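Local coordinates for PLP-Dependent L-Arginine Hydroxylase MppP (Streptomyces wadayamensis, PDB 6C9B), which is a PLP-dependent oxidase of L-arginine, whose products include 4-hydroxy-2-ketoarginine and 2-ketoarginine, at residues R289-G294 against K364-L369; H283-V288 against I353-S358; A103-V108 against N125-V130. All coordinates share one frame; numbering follows the deposited sequence.

Contact 1: residues R289-G294 against K364-L369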
loop_
_atom_site.group_PDB
_atom_site.type_symbol
_atom_site.label_atom_id
_atom_site.label_comp_id
_atom_site.label_asym_id
_atom_site.label_seq_id
_atom_site.Cartn_x
_atom_site.Cartn_y
_atom_site.Cartn_z
ATOM N N ARG B 289 16.301 13.306 27.394
ATOM C CA ARG B 289 17.272 14.379 27.583
ATOM C C ARG B 289 17.863 14.341 28.986
ATOM O O ARG B 289 19.066 14.555 29.158
ATOM C CB ARG B 289 16.622 15.730 27.273
ATOM C CG ARG B 289 16.254 15.849 25.796
ATOM C CD ARG B 289 15.753 17.196 25.391
ATOM N NE ARG B 289 15.505 17.221 23.952
ATOM C CZ ARG B 289 15.013 18.264 23.297
ATOM N NH1 ARG B 289 14.704 19.384 23.944
ATOM N NH2 ARG B 289 14.839 18.187 22.000
ATOM N N ARG B 290 17.049 13.981 29.981
ATOM C CA ARG B 290 17.551 13.818 31.345
ATOM C C ARG B 290 18.559 12.672 31.439
ATOM O O ARG B 290 19.527 12.751 32.203
ATOM C CB ARG B 290 16.364 13.581 32.289
ATOM C CG ARG B 290 16.697 13.430 33.769
ATOM C CD ARG B 290 15.416 13.308 34.604
ATOM N NE ARG B 290 14.434 14.329 34.233
ATOM C CZ ARG B 290 13.265 14.103 33.632
ATOM N NH1 ARG B 290 12.864 12.872 33.335
ATOM N NH2 ARG B 290 12.476 15.129 33.342
ATOM N N ALA B 291 18.336 11.582 30.699
ATOM C CA ALA B 291 19.225 10.427 30.801
ATOM C C ALA B 291 20.586 10.710 30.176
ATOM O O ALA B 291 21.611 10.202 30.643
ATOM C CB ALA B 291 18.582 9.211 30.141
ATOM N N LEU B 292 20.609 11.491 29.102
ATOM C CA LEU B 292 21.824 11.804 28.353
ATOM C C LEU B 292 22.310 13.197 28.695
ATOM O O LEU B 292 22.689 14.008 27.844
ATOM C CB LEU B 292 21.553 11.653 26.865
ATOM C CG LEU B 292 20.968 10.276 26.564
ATOM C CD1 LEU B 292 20.562 10.227 25.105
ATOM C CD2 LEU B 292 21.981 9.187 26.871
ATOM N N ALA B 293 22.309 13.452 29.996
ATOM C CA ALA B 293 22.392 14.804 30.535
ATOM C C ALA B 293 23.807 15.362 30.472
ATOM O O ALA B 293 24.120 16.238 29.660
ATOM C CB ALA B 293 21.907 14.773 31.981
ATOM N N GLY B 294 24.659 14.882 31.362
ATOM C CA GLY B 294 26.023 15.339 31.433
ATOM C C GLY B 294 26.927 14.321 30.790
ATOM O O GLY B 294 28.100 14.198 31.160
ATOM N N LYS B 364 14.652 2.243 29.603
ATOM C CA LYS B 364 15.681 1.208 29.620
ATOM C C LYS B 364 16.664 1.404 28.481
ATOM O O LYS B 364 17.877 1.260 28.667
ATOM C CB LYS B 364 15.061 -0.184 29.518
ATOM C CG LYS B 364 14.371 -0.682 30.753
ATOM C CD LYS B 364 13.830 -2.099 30.519
ATOM C CE LYS B 364 13.613 -2.854 31.823
ATOM N NZ LYS B 364 14.899 -3.259 32.467
ATOM N N SER B 365 16.149 1.698 27.278
ATOM C CA SER B 365 17.006 1.846 26.107
ATOM C C SER B 365 17.978 3.006 26.249
ATOM O O SER B 365 19.143 2.898 25.844
ATOM C CB SER B 365 16.147 2.054 24.863
ATOM O OG SER B 365 15.311 0.943 24.671
ATOM N N VAL B 366 17.511 4.145 26.759
ATOM C CA VAL B 366 18.402 5.295 26.864
ATOM C C VAL B 366 19.341 5.185 28.054
ATOM O O VAL B 366 20.374 5.857 28.065
ATOM C CB VAL B 366 17.620 6.619 26.925
ATOM C CG1 VAL B 366 16.632 6.692 25.767
ATOM C CG2 VAL B 366 16.907 6.791 28.256
ATOM N N GLN B 367 19.029 4.357 29.059
ATOM C CA GLN B 367 20.033 4.088 30.081
ATOM C C GLN B 367 21.173 3.275 29.492
ATOM O O GLN B 367 22.346 3.509 29.815
ATOM C CB GLN B 367 19.413 3.365 31.279
ATOM C CG GLN B 367 18.559 4.252 32.164
ATOM C CD GLN B 367 19.339 5.425 32.761
ATOM O OE1 GLN B 367 20.508 5.285 33.140
ATOM N NE2 GLN B 367 18.693 6.586 32.844
ATOM N N VAL B 368 20.840 2.320 28.616
ATOM C CA VAL B 368 21.862 1.581 27.884
ATOM C C VAL B 368 22.686 2.534 27.036
ATOM O O VAL B 368 23.918 2.449 27.001
ATOM C CB VAL B 368 21.222 0.481 27.015
ATOM C CG1 VAL B 368 22.275 -0.218 26.155
ATOM C CG2 VAL B 368 20.514 -0.536 27.876
ATOM N N LEU B 369 22.023 3.451 26.328
ATOM C CA LEU B 369 22.765 4.403 25.517
ATOM C C LEU B 369 23.698 5.241 26.384
ATOM O O LEU B 369 24.843 5.503 26.000
ATOM C CB LEU B 369 21.792 5.287 24.724
ATOM C CG LEU B 369 22.405 6.358 23.818
ATOM C CD1 LEU B 369 23.339 5.752 22.784
ATOM C CD2 LEU B 369 21.306 7.159 23.140
#

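Contact 2: residues H283-V288 against I353-S358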
loop_
_atom_site.group_PDB
_atom_site.type_symbol
_atom_site.label_atom_id
_atom_site.label_comp_id
_atom_site.label_asym_id
_atom_site.label_seq_id
_atom_site.Cartn_x
_atom_site.Cartn_y
_atom_site.Cartn_z
ATOM N N HIS B 283 6.814 14.138 27.880
ATOM C CA HIS B 283 7.385 13.368 28.976
ATOM C C HIS B 283 8.522 12.484 28.490
ATOM O O HIS B 283 9.587 12.407 29.118
ATOM C CB HIS B 283 6.314 12.501 29.620
ATOM C CG HIS B 283 6.847 11.661 30.727
ATOM N ND1 HIS B 283 7.028 12.152 31.999
ATOM C CD2 HIS B 283 7.281 10.379 30.751
ATOM C CE1 HIS B 283 7.528 11.203 32.769
ATOM N NE2 HIS B 283 7.691 10.118 32.040
ATOM N N ASN B 284 8.308 11.797 27.368
ATOM C CA ASN B 284 9.317 10.869 26.871
ATOM C C ASN B 284 10.534 11.614 26.340
ATOM O O ASN B 284 11.667 11.170 26.532
ATOM C CB ASN B 284 8.728 9.958 25.798
ATOM C CG ASN B 284 7.949 8.797 26.393
ATOM O OD1 ASN B 284 7.872 8.647 27.599
ATOM N ND2 ASN B 284 7.370 7.974 25.533
ATOM N N ARG B 285 10.328 12.747 25.665
ATOM C CA ARG B 285 11.463 13.585 25.292
ATOM C C ARG B 285 12.273 13.987 26.516
ATOM O O ARG B 285 13.511 13.969 26.490
ATOM C CB ARG B 285 10.957 14.820 24.545
ATOM C CG ARG B 285 12.014 15.868 24.286
ATOM C CD ARG B 285 11.554 16.824 23.189
ATOM N NE ARG B 285 11.839 16.253 21.878
ATOM C CZ ARG B 285 10.940 15.771 21.018
ATOM N NH1 ARG B 285 11.367 15.278 19.866
ATOM N NH2 ARG B 285 9.634 15.824 21.252
ATOM N N SER B 286 11.590 14.334 27.610
ATOM C CA SER B 286 12.270 14.734 28.836
ATOM C C SER B 286 13.067 13.586 29.434
ATOM O O SER B 286 14.154 13.812 29.978
ATOM C CB SER B 286 11.262 15.253 29.859
ATOM O OG SER B 286 10.455 16.264 29.284
ATOM N N VAL B 287 12.547 12.352 29.396
ATOM C CA VAL B 287 13.337 11.282 30.006
ATOM C C VAL B 287 14.585 11.036 29.179
ATOM O O VAL B 287 15.657 10.772 29.735
ATOM C CB VAL B 287 12.545 9.968 30.247
ATOM C CG1 VAL B 287 11.049 10.126 30.138
ATOM C CG2 VAL B 287 13.052 8.816 29.402
ATOM N N VAL B 288 14.484 11.165 27.844
ATOM C CA VAL B 288 15.665 10.979 27.000
ATOM C C VAL B 288 16.714 12.035 27.314
ATOM O O VAL B 288 17.899 11.724 27.459
ATOM C CB VAL B 288 15.291 11.001 25.508
ATOM C CG1 VAL B 288 16.546 10.963 24.654
ATOM C CG2 VAL B 288 14.384 9.841 25.181
ATOM N N ILE B 353 16.136 8.484 17.953
ATOM C CA ILE B 353 15.409 7.684 18.940
ATOM C C ILE B 353 13.911 7.899 18.757
ATOM O O ILE B 353 13.453 9.043 18.651
ATOM C CB ILE B 353 15.828 8.087 20.365
ATOM C CG1 ILE B 353 17.311 7.814 20.568
ATOM C CG2 ILE B 353 15.003 7.374 21.423
ATOM C CD1 ILE B 353 17.833 8.406 21.871
ATOM N N ALA B 354 13.155 6.802 18.731
ATOM C CA ALA B 354 11.701 6.852 18.647
ATOM C C ALA B 354 11.082 7.095 20.013
ATOM O O ALA B 354 11.397 6.398 20.982
ATOM C CB ALA B 354 11.152 5.534 18.094
ATOM N N LEU B 355 10.190 8.081 20.087
ATOM C CA LEU B 355 9.558 8.467 21.344
ATOM C C LEU B 355 8.148 7.902 21.505
ATOM O O LEU B 355 7.611 7.922 22.621
ATOM C CB LEU B 355 9.500 9.985 21.457
ATOM C CG LEU B 355 10.838 10.735 21.447
ATOM C CD1 LEU B 355 10.564 12.216 21.622
ATOM C CD2 LEU B 355 11.783 10.244 22.542
ATOM N N SER B 356 7.533 7.411 20.422
ATOM C CA SER B 356 6.192 6.821 20.520
ATOM C C SER B 356 6.336 5.382 20.992
ATOM O O SER B 356 6.138 4.417 20.250
ATOM C CB SER B 356 5.453 6.901 19.193
ATOM O OG SER B 356 5.192 8.259 18.873
ATOM N N ARG B 357 6.668 5.274 22.280
ATOM C CA ARG B 357 7.030 4.039 22.951
ATOM C C ARG B 357 6.559 4.161 24.387
ATOM O O ARG B 357 6.537 5.253 24.951
ATOM C CB ARG B 357 8.542 3.791 22.968
ATOM C CG ARG B 357 9.176 3.612 21.605
ATOM C CD ARG B 357 8.680 2.362 20.977
ATOM N NE ARG B 357 9.412 2.042 19.753
ATOM C CZ ARG B 357 9.148 2.545 18.559
ATOM N NH1 ARG B 357 8.147 3.412 18.369
ATOM N NH2 ARG B 357 9.893 2.169 17.544
ATOM N N SER B 358 6.211 3.035 24.988
ATOM C CA SER B 358 5.976 3.050 26.421
ATOM C C SER B 358 7.227 3.551 27.129
ATOM O O SER B 358 8.352 3.288 26.702
ATOM C CB SER B 358 5.578 1.655 26.899
ATOM O OG SER B 358 4.293 1.333 26.391
#

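Contact 3: residues A103-V108 against N125-V130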
loop_
_atom_site.group_PDB
_atom_site.type_symbol
_atom_site.label_atom_id
_atom_site.label_comp_id
_atom_site.label_asym_id
_atom_site.label_seq_id
_atom_site.Cartn_x
_atom_site.Cartn_y
_atom_site.Cartn_z
ATOM N N ALA B 103 5.666 12.731 -15.162
ATOM C CA ALA B 103 5.029 12.974 -16.454
ATOM C C ALA B 103 5.397 14.332 -17.040
ATOM O O ALA B 103 5.398 14.487 -18.266
ATOM C CB ALA B 103 3.505 12.886 -16.321
ATOM N N SER B 104 5.677 15.339 -16.198
ATOM C CA SER B 104 5.870 16.693 -16.700
ATOM C C SER B 104 6.969 17.471 -15.999
ATOM O O SER B 104 7.204 18.624 -16.364
ATOM C CB SER B 104 4.564 17.477 -16.580
ATOM O OG SER B 104 4.124 17.502 -15.232
ATOM N N VAL B 105 7.614 16.902 -14.985
ATOM C CA VAL B 105 8.629 17.582 -14.199
ATOM C C VAL B 105 9.929 16.796 -14.304
ATOM O O VAL B 105 9.920 15.563 -14.244
ATOM C CB VAL B 105 8.167 17.690 -12.735
ATOM C CG1 VAL B 105 9.258 18.239 -11.840
ATOM C CG2 VAL B 105 6.912 18.538 -12.678
ATOM N N ASP B 106 11.043 17.511 -14.411
ATOM C CA ASP B 106 12.373 16.909 -14.441
ATOM C C ASP B 106 13.092 16.987 -13.086
ATOM O O ASP B 106 13.835 16.061 -12.739
ATOM C CB ASP B 106 13.245 17.598 -15.505
ATOM C CG ASP B 106 12.815 17.258 -16.919
ATOM O OD1 ASP B 106 12.408 16.103 -17.141
ATOM O OD2 ASP B 106 12.890 18.147 -17.793
ATOM N N ARG B 107 12.918 18.078 -12.326
ATOM C CA ARG B 107 13.700 18.329 -11.110
ATOM C C ARG B 107 12.782 18.801 -9.985
ATOM O O ARG B 107 11.802 19.521 -10.222
ATOM C CB ARG B 107 14.801 19.382 -11.368
ATOM C CG ARG B 107 15.599 19.164 -12.645
ATOM C CD ARG B 107 17.058 19.643 -12.519
ATOM N NE ARG B 107 17.170 20.962 -11.915
ATOM C CZ ARG B 107 18.230 21.398 -11.240
ATOM N NH1 ARG B 107 18.228 22.624 -10.736
ATOM N NH2 ARG B 107 19.287 20.616 -11.056
ATOM N N VAL B 108 13.107 18.395 -8.754
ATOM C CA VAL B 108 12.327 18.731 -7.563
ATOM C C VAL B 108 13.266 19.299 -6.515
ATOM O O VAL B 108 14.320 18.715 -6.251
ATOM C CB VAL B 108 11.601 17.487 -7.005
ATOM C CG1 VAL B 108 10.833 17.775 -5.739
ATOM C CG2 VAL B 108 10.689 16.902 -8.055
ATOM N N ASN B 125 11.527 7.315 -9.512
ATOM C CA ASN B 125 10.640 7.636 -10.615
ATOM C C ASN B 125 11.261 8.627 -11.588
ATOM O O ASN B 125 10.548 9.171 -12.437
ATOM C CB ASN B 125 9.334 8.169 -10.049
ATOM C CG ASN B 125 8.447 7.055 -9.546
ATOM O OD1 ASN B 125 7.815 6.378 -10.353
ATOM N ND2 ASN B 125 8.433 6.829 -8.257
ATOM N N GLY B 126 12.564 8.844 -11.509
ATOM C CA GLY B 126 13.266 9.629 -12.514
ATOM C C GLY B 126 13.365 11.110 -12.263
ATOM O O GLY B 126 13.740 11.848 -13.189
ATOM N N LEU B 127 13.050 11.580 -11.062
ATOM C CA LEU B 127 13.160 12.990 -10.735
ATOM C C LEU B 127 14.559 13.321 -10.212
ATOM O O LEU B 127 15.094 12.636 -9.330
ATOM C CB LEU B 127 12.075 13.370 -9.730
ATOM C CG LEU B 127 10.707 13.172 -10.400
ATOM C CD1 LEU B 127 9.570 12.948 -9.478
ATOM C CD2 LEU B 127 10.412 14.321 -11.419
ATOM N N ASP B 128 15.143 14.389 -10.747
ATOM C CA ASP B 128 16.411 14.902 -10.240
ATOM C C ASP B 128 16.117 15.761 -9.025
ATOM O O ASP B 128 15.151 16.528 -9.019
ATOM C CB ASP B 128 17.116 15.725 -11.310
ATOM C CG ASP B 128 18.545 16.119 -10.925
ATOM O OD1 ASP B 128 19.198 15.390 -10.149
ATOM O OD2 ASP B 128 19.017 17.163 -11.417
ATOM N N LEU B 129 16.926 15.623 -7.982
ATOM C CA LEU B 129 16.641 16.297 -6.726
ATOM C C LEU B 129 17.641 17.414 -6.457
ATOM O O LEU B 129 18.852 17.239 -6.640
ATOM C CB LEU B 129 16.679 15.330 -5.562
ATOM C CG LEU B 129 15.685 14.197 -5.638
ATOM C CD1 LEU B 129 15.861 13.255 -4.416
ATOM C CD2 LEU B 129 14.285 14.757 -5.712
ATOM N N VAL B 130 17.125 18.549 -6.001
ATOM C CA VAL B 130 17.952 19.673 -5.571
ATOM C C VAL B 130 17.728 19.842 -4.073
ATOM O O VAL B 130 16.602 20.149 -3.664
ATOM C CB VAL B 130 17.598 20.971 -6.312
ATOM C CG1 VAL B 130 18.557 22.065 -5.876
ATOM C CG2 VAL B 130 17.644 20.770 -7.791
HETATM O O HOH W 1 14.850 14.198 -14.413
#

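Contact 1: residues R289-G294 against K364-L369
Ala291 and Leu292, where the long helix 256-291 runs out, pack against Val366, Gln367 and Leu369 on one side of the helix 359-372. The contact is a helix-to-helix seam in the smaller, C-terminal part of the aminotransferase fold, and it is made almost wholly by apolar groups.

The closest meeting is between methyls. Ala291 CB stands 3.5 Å from Val366 CG2, tighter than a usual carbon contact. With CG1 of Val366 anti to its carbonyl carbon (chi1 -52°), CG2 takes the crowded position between backbone N and C and faces the alanine. The Ala291 and Gln367 CA atoms are 6.4 Å apart, so a residue as small as alanine suits this place.

Leu292 is the first residue to leave helical geometry, yet its CB is still directed at the partner helix. Its side chain crosses that of Leu369 at about a right angle, CD1 lying 3.7 Å from Leu369 CD2, while its other methyl, CD2, sits 3.9 Å from the carbonyl oxygen of Val366. Leucine suits the place because its two methyls meet these two different partners. Phe300 also touches Leu292, and Val322 and Leu326 of the helix 319-327 touch Leu369, extending the apolar core.

The one polar side chain comes at the exposed margin. Gln367 starts away from the other helix, but the bend at chi2 (-60°) turns CD back, and the amide nitrogen NE2 ends 3.8 Å from Ala291 CB.

Contact 2: residues H283-V288 against I353-S358
The turn that follows strand 350-354 in the small domain is held against helix 256-291 by Asn284, whose amide reaches two of the turn's carbonyls. Its ND2 gives a nearly straight bond (164°) to Leu355 O at 2.9 Å, with donor and acceptor lying in each other's planes. A second, weak bond runs from Asn284 ND2 to Arg357 O, also 2.9 Å but strongly bent. These two carbonyls flank Ser356, the centre of an inverse gamma turn in which Arg357 N bonds weakly to Leu355 O. Asparagine suits the place because its short amide also offers OD1, which bonds to Thr359 OG1 at the start of the next helix.

Leu355 also divides its methyls between two neighbours. CD1 lies 3.5 Å above one face of the Arg285 guanidinium, offset toward the rim, the two side chains crossing at about a right angle. The charge of Arg285 is met by Glu310, while Ser307 O takes a bond from its NH2. The other methyl, Leu355 CD2, packs 3.7 Å from Val288 CG2. Val288 turns its second branch, CG1, tip to tip toward Ile353 CD1, 4.0 Å off, as a beta-branched residue can.

Arg357 leads away from the helix: NH1 bonds to Ser356 O at 2.9 Å from above the carbonyl plane, NE to Asn24 O, and NH2 to the carbonyl oxygen of Asp27, a ligand-pocket residue. Buried carbonyls of the turn are thus satisfied by the neutral amide of Asn284 and the cationic guanidinium of Arg357, which would probably help fix the turn's shape.

Contact 3: residues A103-V108 against N125-V130
Arg107 and Asp128 lie side by side and point the same way from neighbouring strands. Their flat groups are turned 52° apart; a salt bridge joins them, with a weak, long hydrogen bond from Arg107 NH2 to Asp128 OD2 (3.5 Å) at the guanidinium edge. The arginine chain bends at chi2 and chi3, and its CD comes 3.3 Å from the same OD2. Over one guanidinium face lies Val130 CG2, 3.4 Å above the plane and offset toward the rim. Arginine suits this partly exposed place because its long chain reaches Asp128, Val130 and, through NH1, Ser149 OG.

The strands are parallel, 107-112 and 128-133, joined by helix 116-124 in a beta-alpha-beta unit of the large domain's sheet, in which 128-133 is an outermost strand within the chain. Backbone bonds alternate across the pair: Asp128 N to Asp106 O, Val108 N to Asp128 O, and Val130 N to Val108 O.

On the opposite face from Arg107, Val108 CB meets Leu129 CD2 at 4.0 Å, and the Val108 and Leu127 side chains cross obliquely, CG2 of the valine 4.1 Å from Leu127 CB. Apolar side chains suit this buried face: Leu129 continues onto Ala119 and Leu122 of the helix, Val108 onto Phe154 of the neighbouring strand 152-156. Leu127 CD2 lies close to Val105, 3.1 Å from its carbonyl oxygen and 4.1 Å from its CG1. Gly126 (phi 90°) is the C-prime residue of the helix-ending Schellman motif, where a side chain would collide with Asn125 O. A water donates to Gly126 O and, at 2.7 Å, to Asp106 O.

Overall arrangement
Contacts 1 and 2 are parts of one packing surface: both use helix 256-291, and strand 350-354 and helix 359-372 follow each other in the chain, so that their segments alternate along it. Their centres are 10 Å apart, and they touch directly, Leu369 CD2 lying 3.9 Å from Ile353 CD1. Contact 3 lies on the opposite side of the chain's centre, in series before the other two, its centre about 42 Å from that of contact 1. The side chain of Arg357 in contact 2 is about 7 Å from the bound 4-hydroxy-2-ketoarginine. In contact 3, the Leu129 side chain is about 7 Å from that of Asp120, which binds magnesium in another structure of this protein, though none is bound to this chain here.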